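Aclacinomycin-N/aclacinomycin-A oxidase (PDB 2IPI) catalyses, with a bicovalently bound FAD and molecular oxygen, the last two oxidations of the terminal sugar in aclacinomycin biosynthesis, giving aclacinomycin A and then aclacinomycin Y. Local coordinates at residues A65-M76 / V183-K193; W257-T266 / A377-S385. All coordinates share one frame; numbering follows the deposited sequence.

Overall arrangement
Both contacts lie well out from the middle of the chain, on opposite sides of it, with centres about 54 Å apart, and neither is fully buried. They share no elements. Contact 1, in the PCMH-type FAD-binding part, lays helix 65-78 on a hairpin of the five-stranded antiparallel sheet; valines dominate it, with one side-chain-to-backbone hydrogen bond and a charged network at the hairpin turn. Contact 2 joins helix 262-278 and the turn before it to helix 374-385, around three aromatic rings, beside the seven-stranded antiparallel sheet, which also holds Thr427 of the aclacinomycin site. The one hydrogen bond between its segments is weak.

Contact 1: residues A65-M76 / V183-K193; sequences ADQVVDAVNQAM and VVVDASGRARK
The flat carboxamide of Asn73 meets Ala191 through its oxygen: OD1 takes the backbone N-H of Ala191 in the carbonyl plane, on a lone pair, with N to OD1 3.1 Å and an N-H...O angle of 150°. In the PCMH-type FAD-binding fold this is a helix laid on an antiparallel beta hairpin. Ala191 CB presses on the same oxygen. Asn73 CG lies beside its own backbone N (chi1 -71°), which swings the amide off the helix toward the hairpin. On the side of the hairpin turned from the helix, Arg190 and Arg192 are modelled with guanidinium faces together, too close for that detail to be trusted. Ser188 OG sits at the edge of Arg190, in its plane, bonded to NE. Asp186 OD2 probably balances part of their charge, with a salt bridge to Arg190 NH2 at 2.7 Å and a contact of charge alone with Arg192 NE.

The turn is type I with a G1 bulge at Gly189, closed by Asp186 N to Arg190 O. The helix runs at 166° to strand 191-193, nearly antiparallel, and on another side Ala71, Val72 and Ala75 touch strands 82-85 and 102-105, so it fills the space between two sheets.

Valines make the apolar seam. Val69 sends one branch to each strand, CG1 to Ala191 CB and CG2 to Val183 CG2, each 3.9 Å away. One turn on, Val72 CG1 reaches Val185 CG2 at 3.7 Å. Met76 SD rests against both methyls of Val185, 3.8 Å from each. At the other end, the aliphatic chain of Lys193 lies against the helix, its CD 3.7 Å from Ala65 CB.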
loop_
_atom_site.group_PDB
_atom_site.type_symbol
_atom_site.label_atom_id
_atom_site.label_comp_id
_atom_site.label_asym_id
_atom_site.label_seq_id
_atom_site.Cartn_x
_atom_site.Cartn_y
_atom_site.Cartn_z
ATOM N N ALA A 65 15.198 17.678 9.409
ATOM C CA ALA A 65 15.964 16.458 9.634
ATOM C C ALA A 65 16.814 16.616 10.885
ATOM O O ALA A 65 16.931 15.703 11.707
ATOM C CB ALA A 65 16.805 16.129 8.423
ATOM N N ASP A 66 17.395 17.805 11.043
ATOM C CA ASP A 66 18.228 18.061 12.222
ATOM C C ASP A 66 17.370 17.943 13.475
ATOM O O ASP A 66 17.832 17.512 14.532
ATOM C CB ASP A 66 18.899 19.433 12.181
ATOM C CG ASP A 66 19.726 19.685 10.937
ATOM O OD1 ASP A 66 20.274 18.730 10.346
ATOM O OD2 ASP A 66 19.833 20.861 10.530
ATOM N N GLN A 67 16.098 18.339 13.334
ATOM C CA GLN A 67 15.174 18.215 14.472
ATOM C C GLN A 67 14.914 16.736 14.709
ATOM O O GLN A 67 14.766 16.245 15.829
ATOM C CB GLN A 67 13.879 18.995 14.234
ATOM C CG GLN A 67 14.115 20.486 14.034
ATOM C CD GLN A 67 12.883 21.355 13.991
ATOM O OE1 GLN A 67 11.788 20.938 14.373
ATOM N NE2 GLN A 67 13.079 22.588 13.519
ATOM N N VAL A 68 14.900 15.976 13.606
ATOM C CA VAL A 68 14.641 14.544 13.772
ATOM C C VAL A 68 15.814 13.916 14.528
ATOM O O VAL A 68 15.595 13.099 15.430
ATOM C CB VAL A 68 14.390 13.816 12.455
ATOM C CG1 VAL A 68 14.073 12.353 12.754
ATOM C CG2 VAL A 68 13.245 14.418 11.650
ATOM N N VAL A 69 17.040 14.325 14.164
ATOM C CA VAL A 69 18.212 13.825 14.897
ATOM C C VAL A 69 18.080 14.087 16.384
ATOM O O VAL A 69 18.303 13.205 17.220
ATOM C CB VAL A 69 19.519 14.423 14.358
ATOM C CG1 VAL A 69 20.678 14.202 15.324
ATOM C CG2 VAL A 69 19.834 13.819 12.992
ATOM N N ASP A 70 17.693 15.300 16.756
ATOM C CA ASP A 70 17.559 15.720 18.143
ATOM C C ASP A 70 16.524 14.861 18.861
ATOM O O ASP A 70 16.788 14.363 19.954
ATOM C CB ASP A 70 17.240 17.201 18.125
ATOM C CG ASP A 70 16.639 17.838 19.340
ATOM O OD1 ASP A 70 16.648 17.183 20.401
ATOM O OD2 ASP A 70 16.160 18.992 19.226
ATOM N N ALA A 71 15.358 14.700 18.252
ATOM C CA ALA A 71 14.274 13.948 18.852
ATOM C C ALA A 71 14.666 12.502 19.144
ATOM O O ALA A 71 14.354 12.038 20.245
ATOM C CB ALA A 71 13.047 13.962 17.943
ATOM N N VAL A 72 15.307 11.865 18.178
ATOM C CA VAL A 72 15.818 10.505 18.382
ATOM C C VAL A 72 16.786 10.434 19.554
ATOM O O VAL A 72 16.766 9.579 20.453
ATOM C CB VAL A 72 16.535 9.994 17.132
ATOM C CG1 VAL A 72 17.053 8.575 17.371
ATOM C CG2 VAL A 72 15.638 10.013 15.896
ATOM N N ASN A 73 17.717 11.390 19.549
ATOM C CA ASN A 73 18.718 11.365 20.624
ATOM C C ASN A 73 18.025 11.572 21.963
ATOM O O ASN A 73 18.385 10.933 22.964
ATOM C CB ASN A 73 19.813 12.397 20.393
ATOM C CG ASN A 73 20.732 12.037 19.240
ATOM O OD1 ASN A 73 21.071 10.876 18.990
ATOM N ND2 ASN A 73 21.141 13.074 18.511
ATOM N N GLN A 74 17.015 12.432 22.038
ATOM C CA GLN A 74 16.339 12.653 23.322
ATOM C C GLN A 74 15.555 11.438 23.785
ATOM O O GLN A 74 15.464 11.104 24.975
ATOM C CB GLN A 74 15.435 13.879 23.205
ATOM C CG GLN A 74 16.217 15.196 23.134
ATOM C CD GLN A 74 15.309 16.399 23.357
ATOM O OE1 GLN A 74 14.382 16.362 24.178
ATOM N NE2 GLN A 74 15.584 17.490 22.637
ATOM N N ALA A 75 14.925 10.703 22.861
ATOM C CA ALA A 75 14.185 9.520 23.293
ATOM C C ALA A 75 15.109 8.384 23.696
ATOM O O ALA A 75 14.830 7.593 24.617
ATOM C CB ALA A 75 13.246 9.030 22.192
ATOM N N MET A 76 16.242 8.257 22.993
ATOM C CA MET A 76 17.132 7.158 23.395
ATOM C C MET A 76 17.657 7.433 24.805
ATOM O O MET A 76 17.695 6.536 25.644
ATOM C CB MET A 76 18.268 6.973 22.401
ATOM C CG MET A 76 17.788 6.689 20.967
ATOM S SD MET A 76 19.149 6.345 19.838
ATOM C CE MET A 76 19.875 4.909 20.678
ATOM N N VAL A 183 17.254 9.325 8.890
ATOM C CA VAL A 183 17.963 9.445 10.168
ATOM C C VAL A 183 18.104 8.018 10.724
ATOM O O VAL A 183 17.111 7.336 10.987
ATOM C CB VAL A 183 17.283 10.382 11.164
ATOM C CG1 VAL A 183 17.925 10.315 12.542
ATOM C CG2 VAL A 183 17.335 11.831 10.670
ATOM N N VAL A 184 19.351 7.606 10.870
ATOM C CA VAL A 184 19.785 6.315 11.387
ATOM C C VAL A 184 20.571 6.463 12.691
ATOM O O VAL A 184 20.929 7.575 13.082
ATOM C CB VAL A 184 20.643 5.621 10.326
ATOM C CG1 VAL A 184 19.809 5.316 9.078
ATOM C CG2 VAL A 184 21.843 6.465 9.930
ATOM N N VAL A 185 20.796 5.359 13.407
ATOM C CA VAL A 185 21.508 5.405 14.682
ATOM C C VAL A 185 22.708 4.449 14.616
ATOM O O VAL A 185 22.582 3.322 14.137
ATOM C CB VAL A 185 20.623 5.066 15.889
ATOM C CG1 VAL A 185 21.466 4.915 17.155
ATOM C CG2 VAL A 185 19.542 6.124 16.088
ATOM N N ASP A 186 23.825 4.974 15.077
ATOM C CA ASP A 186 25.142 4.425 15.190
ATOM C C ASP A 186 25.232 3.187 16.079
ATOM O O ASP A 186 24.414 3.090 16.980
ATOM C CB ASP A 186 26.084 5.467 15.844
ATOM C CG ASP A 186 27.091 5.915 14.797
ATOM O OD1 ASP A 186 27.250 5.159 13.812
ATOM O OD2 ASP A 186 27.683 6.991 14.980
ATOM N N ALA A 187 26.219 2.345 15.825
ATOM C CA ALA A 187 26.599 1.291 16.761
ATOM C C ALA A 187 26.989 1.906 18.108
ATOM O O ALA A 187 26.732 1.304 19.152
ATOM C CB ALA A 187 27.736 0.444 16.211
ATOM N N SER A 188 27.585 3.078 18.072
ATOM C CA SER A 188 28.015 3.908 19.180
ATOM C C SER A 188 26.876 4.622 19.903
ATOM O O SER A 188 27.087 5.227 20.956
ATOM C CB SER A 188 29.006 4.956 18.655
ATOM O OG SER A 188 28.334 6.127 18.224
ATOM N N GLY A 189 25.667 4.567 19.348
ATOM C CA GLY A 189 24.499 5.171 19.959
ATOM C C GLY A 189 24.175 6.565 19.447
ATOM O O GLY A 189 23.458 7.320 20.109
ATOM N N ARG A 190 24.689 6.912 18.275
ATOM C CA ARG A 190 24.519 8.277 17.784
ATOM C C ARG A 190 23.472 8.347 16.673
ATOM O O ARG A 190 23.597 7.565 15.734
ATOM C CB ARG A 190 25.826 8.832 17.213
ATOM C CG ARG A 190 26.544 9.836 18.078
ATOM C CD ARG A 190 28.004 10.005 17.724
ATOM N NE ARG A 190 28.633 8.783 17.222
ATOM C CZ ARG A 190 29.601 8.815 16.306
ATOM N NH1 ARG A 190 30.012 9.988 15.827
ATOM N NH2 ARG A 190 30.160 7.697 15.873
ATOM N N ALA A 191 22.520 9.256 16.760
ATOM C CA ALA A 191 21.663 9.577 15.614
ATOM C C ALA A 191 22.463 10.350 14.565
ATOM O O ALA A 191 23.284 11.201 14.918
ATOM C CB ALA A 191 20.444 10.368 16.040
ATOM N N ARG A 192 22.226 10.066 13.289
ATOM C CA ARG A 192 22.931 10.726 12.202
ATOM C C ARG A 192 22.064 10.872 10.952
ATOM O O ARG A 192 21.247 10.026 10.616
ATOM C CB ARG A 192 24.216 9.974 11.821
ATOM C CG ARG A 192 24.376 8.585 12.407
ATOM C CD ARG A 192 25.741 8.328 13.000
ATOM N NE ARG A 192 26.361 9.477 13.664
ATOM C CZ ARG A 192 27.632 9.844 13.518
ATOM N NH1 ARG A 192 28.438 9.153 12.717
ATOM N NH2 ARG A 192 28.103 10.902 14.164
ATOM N N LYS A 193 22.266 11.962 10.207
ATOM C CA LYS A 193 21.526 12.045 8.937
ATOM C C LYS A 193 22.390 11.601 7.768
ATOM O O LYS A 193 23.568 11.994 7.637
ATOM C CB LYS A 193 20.999 13.476 8.805
ATOM C CG LYS A 193 20.090 13.653 7.596
ATOM C CD LYS A 193 20.151 15.123 7.144
ATOM C CE LYS A 193 21.203 15.872 7.962
ATOM N NZ LYS A 193 22.593 15.641 7.469
#

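Contact 2: residues W257-T266 / A377-S385; sequences WSALTEEAFT and AATLYRHLS
Tyr381 OH gives a weak hydrogen bond to the backbone O of Leu260, 3.4 Å away, just ahead of the first turn of helix 262-278. The nearby backbone N of Glu262 is badly angled for a bond to that hydroxyl. With CG anti to the backbone N (chi1 -176°), the tyrosine ring is thrown across from its own helix to the other segment. One face is taken from across the contact by Glu262 CA, which stands almost on the ring normal, 3.5 Å from the centroid, a CH-pi contact; the other is taken by Ser385 CB of its own helix, offset toward the rim. Glu262 CG crosses the ring at a slant, 3.3 Å from Tyr381 CD2.

Segments 262-266 and 377-385 of helices 262-278 and 374-385 run at 126° to each other, each helix joined by a short link to a strand of the seven-stranded antiparallel sheet, 248-256 and 391-398. Phe265 is the knob, set among Ala377, Leu380, Tyr381 and Leu384. Tyr381 turns its edge to the Phe265 face in an offset T-shaped pair, planes at 66° and centroids 5.2 Å apart. The Phe265 ring in turn has Leu380 CB and the carbonyl O of Ala377 at its own edge.

Trp257 completes the aromatic cluster, oblique to Tyr381, with CZ3 3.6 Å from Tyr381 CE1 and CZ2 4.0 Å from Leu384 CB. Its indole also touches Ile303 of strand 302-310, which ties the cluster to the sheet, and NE1 makes a weak bond to the O of Asn296. Ser385 OG lies 3.6 Å from Trp257 CZ3 while accepting a hydrogen bond from Arg298 NH1.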
loop_
_atom_site.group_PDB
_atom_site.type_symbol
_atom_site.label_atom_id
_atom_site.label_comp_id
_atom_site.label_asym_id
_atom_site.label_seq_id
_atom_site.Cartn_x
_atom_site.Cartn_y
_atom_site.Cartn_z
ATOM N N TRP A 257 -27.275 -8.163 -5.631
ATOM C CA TRP A 257 -27.103 -9.458 -4.981
ATOM C C TRP A 257 -28.318 -10.351 -5.199
ATOM O O TRP A 257 -28.207 -11.572 -5.252
ATOM C CB TRP A 257 -26.825 -9.314 -3.463
ATOM C CG TRP A 257 -25.347 -9.443 -3.195
ATOM C CD1 TRP A 257 -24.457 -8.433 -2.988
ATOM C CD2 TRP A 257 -24.596 -10.661 -3.114
ATOM N NE1 TRP A 257 -23.200 -8.938 -2.780
ATOM C CE2 TRP A 257 -23.255 -10.309 -2.852
ATOM C CE3 TRP A 257 -24.915 -12.018 -3.232
ATOM C CZ2 TRP A 257 -22.238 -11.253 -2.715
ATOM C CZ3 TRP A 257 -23.909 -12.951 -3.092
ATOM C CH2 TRP A 257 -22.583 -12.577 -2.830
ATOM N N SER A 258 -29.499 -9.747 -5.306
ATOM C CA SER A 258 -30.700 -10.583 -5.392
ATOM C C SER A 258 -30.733 -11.351 -6.697
ATOM O O SER A 258 -31.298 -12.445 -6.789
ATOM C CB SER A 258 -31.954 -9.722 -5.223
ATOM O OG SER A 258 -32.099 -8.820 -6.303
ATOM N N ALA A 259 -30.125 -10.797 -7.757
ATOM C CA ALA A 259 -30.170 -11.498 -9.039
ATOM C C ALA A 259 -28.916 -12.340 -9.242
ATOM O O ALA A 259 -28.685 -12.960 -10.274
ATOM C CB ALA A 259 -30.341 -10.518 -10.180
ATOM N N LEU A 260 -28.078 -12.340 -8.207
ATOM C CA LEU A 260 -26.841 -13.101 -8.280
ATOM C C LEU A 260 -27.041 -14.512 -7.733
ATOM O O LEU A 260 -27.637 -14.695 -6.675
ATOM C CB LEU A 260 -25.713 -12.390 -7.524
ATOM C CG LEU A 260 -25.077 -11.245 -8.329
ATOM C CD1 LEU A 260 -24.088 -10.476 -7.469
ATOM C CD2 LEU A 260 -24.424 -11.798 -9.587
ATOM N N THR A 261 -26.527 -15.460 -8.495
ATOM C CA THR A 261 -26.552 -16.875 -8.160
ATOM C C THR A 261 -25.128 -17.343 -7.895
ATOM O O THR A 261 -24.188 -16.677 -8.347
ATOM C CB THR A 261 -27.173 -17.740 -9.277
ATOM O OG1 THR A 261 -28.012 -16.952 -10.136
ATOM C CG2 THR A 261 -28.054 -18.812 -8.651
ATOM N N GLU A 262 -24.966 -18.457 -7.186
ATOM C CA GLU A 262 -23.606 -18.959 -6.984
ATOM C C GLU A 262 -22.956 -19.185 -8.343
ATOM O O GLU A 262 -21.798 -18.816 -8.577
ATOM C CB GLU A 262 -23.605 -20.234 -6.142
ATOM C CG GLU A 262 -22.225 -20.469 -5.537
ATOM C CD GLU A 262 -21.888 -21.928 -5.364
ATOM O OE1 GLU A 262 -20.745 -22.310 -5.693
ATOM O OE2 GLU A 262 -22.772 -22.671 -4.888
ATOM N N GLU A 263 -23.739 -19.795 -9.235
ATOM C CA GLU A 263 -23.224 -20.047 -10.573
ATOM C C GLU A 263 -22.832 -18.774 -11.319
ATOM O O GLU A 263 -21.750 -18.734 -11.920
ATOM C CB GLU A 263 -24.219 -20.824 -11.452
ATOM C CG GLU A 263 -25.569 -21.138 -10.867
ATOM C CD GLU A 263 -26.060 -22.546 -11.127
ATOM O OE1 GLU A 263 -26.191 -22.911 -12.319
ATOM O OE2 GLU A 263 -26.315 -23.297 -10.155
ATOM N N ALA A 264 -23.661 -17.732 -11.354
ATOM C CA ALA A 264 -23.251 -16.543 -12.109
ATOM C C ALA A 264 -22.069 -15.841 -11.434
ATOM O O ALA A 264 -21.157 -15.399 -12.139
ATOM C CB ALA A 264 -24.385 -15.559 -12.303
ATOM N N PHE A 265 -22.049 -15.718 -10.110
ATOM C CA PHE A 265 -20.919 -15.100 -9.402
ATOM C C PHE A 265 -19.611 -15.751 -9.836
ATOM O O PHE A 265 -18.624 -15.080 -10.133
ATOM C CB PHE A 265 -21.107 -15.235 -7.897
ATOM C CG PHE A 265 -20.033 -14.698 -6.969
ATOM C CD1 PHE A 265 -20.117 -13.404 -6.474
ATOM C CD2 PHE A 265 -18.955 -15.480 -6.581
ATOM C CE1 PHE A 265 -19.158 -12.893 -5.613
ATOM C CE2 PHE A 265 -17.982 -14.975 -5.730
ATOM C CZ PHE A 265 -18.081 -13.677 -5.258
ATOM N N THR A 266 -19.621 -17.079 -9.882
ATOM C CA THR A 266 -18.444 -17.856 -10.252
ATOM C C THR A 266 -18.055 -17.644 -11.700
ATOM O O THR A 266 -16.874 -17.566 -12.041
ATOM C CB THR A 266 -18.678 -19.357 -9.999
ATOM O OG1 THR A 266 -18.632 -19.621 -8.592
ATOM C CG2 THR A 266 -17.575 -20.194 -10.627
ATOM N N ALA A 377 -13.299 -19.749 -5.401
ATOM C CA ALA A 377 -14.415 -18.924 -5.851
ATOM C C ALA A 377 -15.675 -19.214 -5.033
ATOM O O ALA A 377 -16.450 -18.306 -4.736
ATOM C CB ALA A 377 -14.677 -19.162 -7.325
ATOM N N ALA A 378 -15.820 -20.491 -4.683
ATOM C CA ALA A 378 -17.008 -20.960 -3.977
ATOM C C ALA A 378 -16.972 -20.587 -2.501
ATOM O O ALA A 378 -18.032 -20.327 -1.924
ATOM C CB ALA A 378 -17.162 -22.461 -4.148
ATOM N N THR A 379 -15.782 -20.582 -1.917
ATOM C CA THR A 379 -15.511 -20.113 -0.561
ATOM C C THR A 379 -15.928 -18.650 -0.455
ATOM O O THR A 379 -16.603 -18.225 0.483
ATOM C CB THR A 379 -14.022 -20.251 -0.193
ATOM O OG1 THR A 379 -13.674 -21.638 -0.055
ATOM C CG2 THR A 379 -13.718 -19.597 1.142
ATOM N N LEU A 380 -15.512 -17.903 -1.472
ATOM C CA LEU A 380 -15.828 -16.501 -1.656
ATOM C C LEU A 380 -17.338 -16.291 -1.643
ATOM O O LEU A 380 -17.872 -15.567 -0.802
ATOM C CB LEU A 380 -15.240 -15.995 -2.978
ATOM C CG LEU A 380 -14.198 -14.878 -2.914
ATOM C CD1 LEU A 380 -13.654 -14.695 -1.511
ATOM C CD2 LEU A 380 -13.058 -15.154 -3.881
ATOM N N TYR A 381 -18.046 -16.930 -2.571
ATOM C CA TYR A 381 -19.491 -16.726 -2.641
ATOM C C TYR A 381 -20.177 -17.059 -1.321
ATOM O O TYR A 381 -20.981 -16.260 -0.826
ATOM C CB TYR A 381 -20.111 -17.541 -3.784
ATOM C CG TYR A 381 -21.595 -17.279 -3.953
ATOM C CD1 TYR A 381 -22.016 -16.223 -4.756
ATOM C CD2 TYR A 381 -22.570 -18.049 -3.342
ATOM C CE1 TYR A 381 -23.359 -15.959 -4.926
ATOM C CE2 TYR A 381 -23.919 -17.795 -3.512
ATOM C CZ TYR A 381 -24.308 -16.743 -4.312
ATOM O OH TYR A 381 -25.640 -16.461 -4.501
ATOM N N ARG A 382 -19.924 -18.222 -0.726
ATOM C CA ARG A 382 -20.675 -18.586 0.482
ATOM C C ARG A 382 -20.468 -17.590 1.610
ATOM O O ARG A 382 -21.388 -17.187 2.333
ATOM C CB ARG A 382 -20.282 -19.976 0.967
ATOM C CG ARG A 382 -21.307 -20.654 1.871
ATOM C CD ARG A 382 -20.689 -21.944 2.421
ATOM N NE ARG A 382 -19.771 -22.556 1.450
ATOM C CZ ARG A 382 -18.494 -22.817 1.672
ATOM N NH1 ARG A 382 -17.957 -22.517 2.840
ATOM N NH2 ARG A 382 -17.699 -23.365 0.769
ATOM N N HIS A 383 -19.212 -17.191 1.811
ATOM C CA HIS A 383 -18.948 -16.251 2.908
ATOM C C HIS A 383 -19.438 -14.858 2.580
ATOM O O HIS A 383 -19.752 -14.050 3.463
ATOM C CB HIS A 383 -17.455 -16.223 3.205
ATOM C CG HIS A 383 -17.094 -17.126 4.350
ATOM N ND1 HIS A 383 -16.679 -18.426 4.175
ATOM C CD2 HIS A 383 -17.104 -16.905 5.679
ATOM C CE1 HIS A 383 -16.443 -18.963 5.354
ATOM N NE2 HIS A 383 -16.687 -18.067 6.291
ATOM N N LEU A 384 -19.515 -14.547 1.277
ATOM C CA LEU A 384 -19.994 -13.180 1.010
ATOM C C LEU A 384 -21.518 -13.202 1.033
ATOM O O LEU A 384 -22.135 -12.277 1.542
ATOM C CB LEU A 384 -19.401 -12.644 -0.287
ATOM C CG LEU A 384 -17.935 -12.181 -0.217
ATOM C CD1 LEU A 384 -17.323 -12.003 -1.600
ATOM C CD2 LEU A 384 -17.813 -10.900 0.591
ATOM N N SER A 385 -22.132 -14.252 0.509
ATOM C CA SER A 385 -23.586 -14.303 0.420
ATOM C C SER A 385 -24.278 -14.385 1.778
ATOM O O SER A 385 -25.420 -13.931 1.929
ATOM C CB SER A 385 -24.017 -15.488 -0.450
ATOM O OG SER A 385 -25.384 -15.301 -0.807
#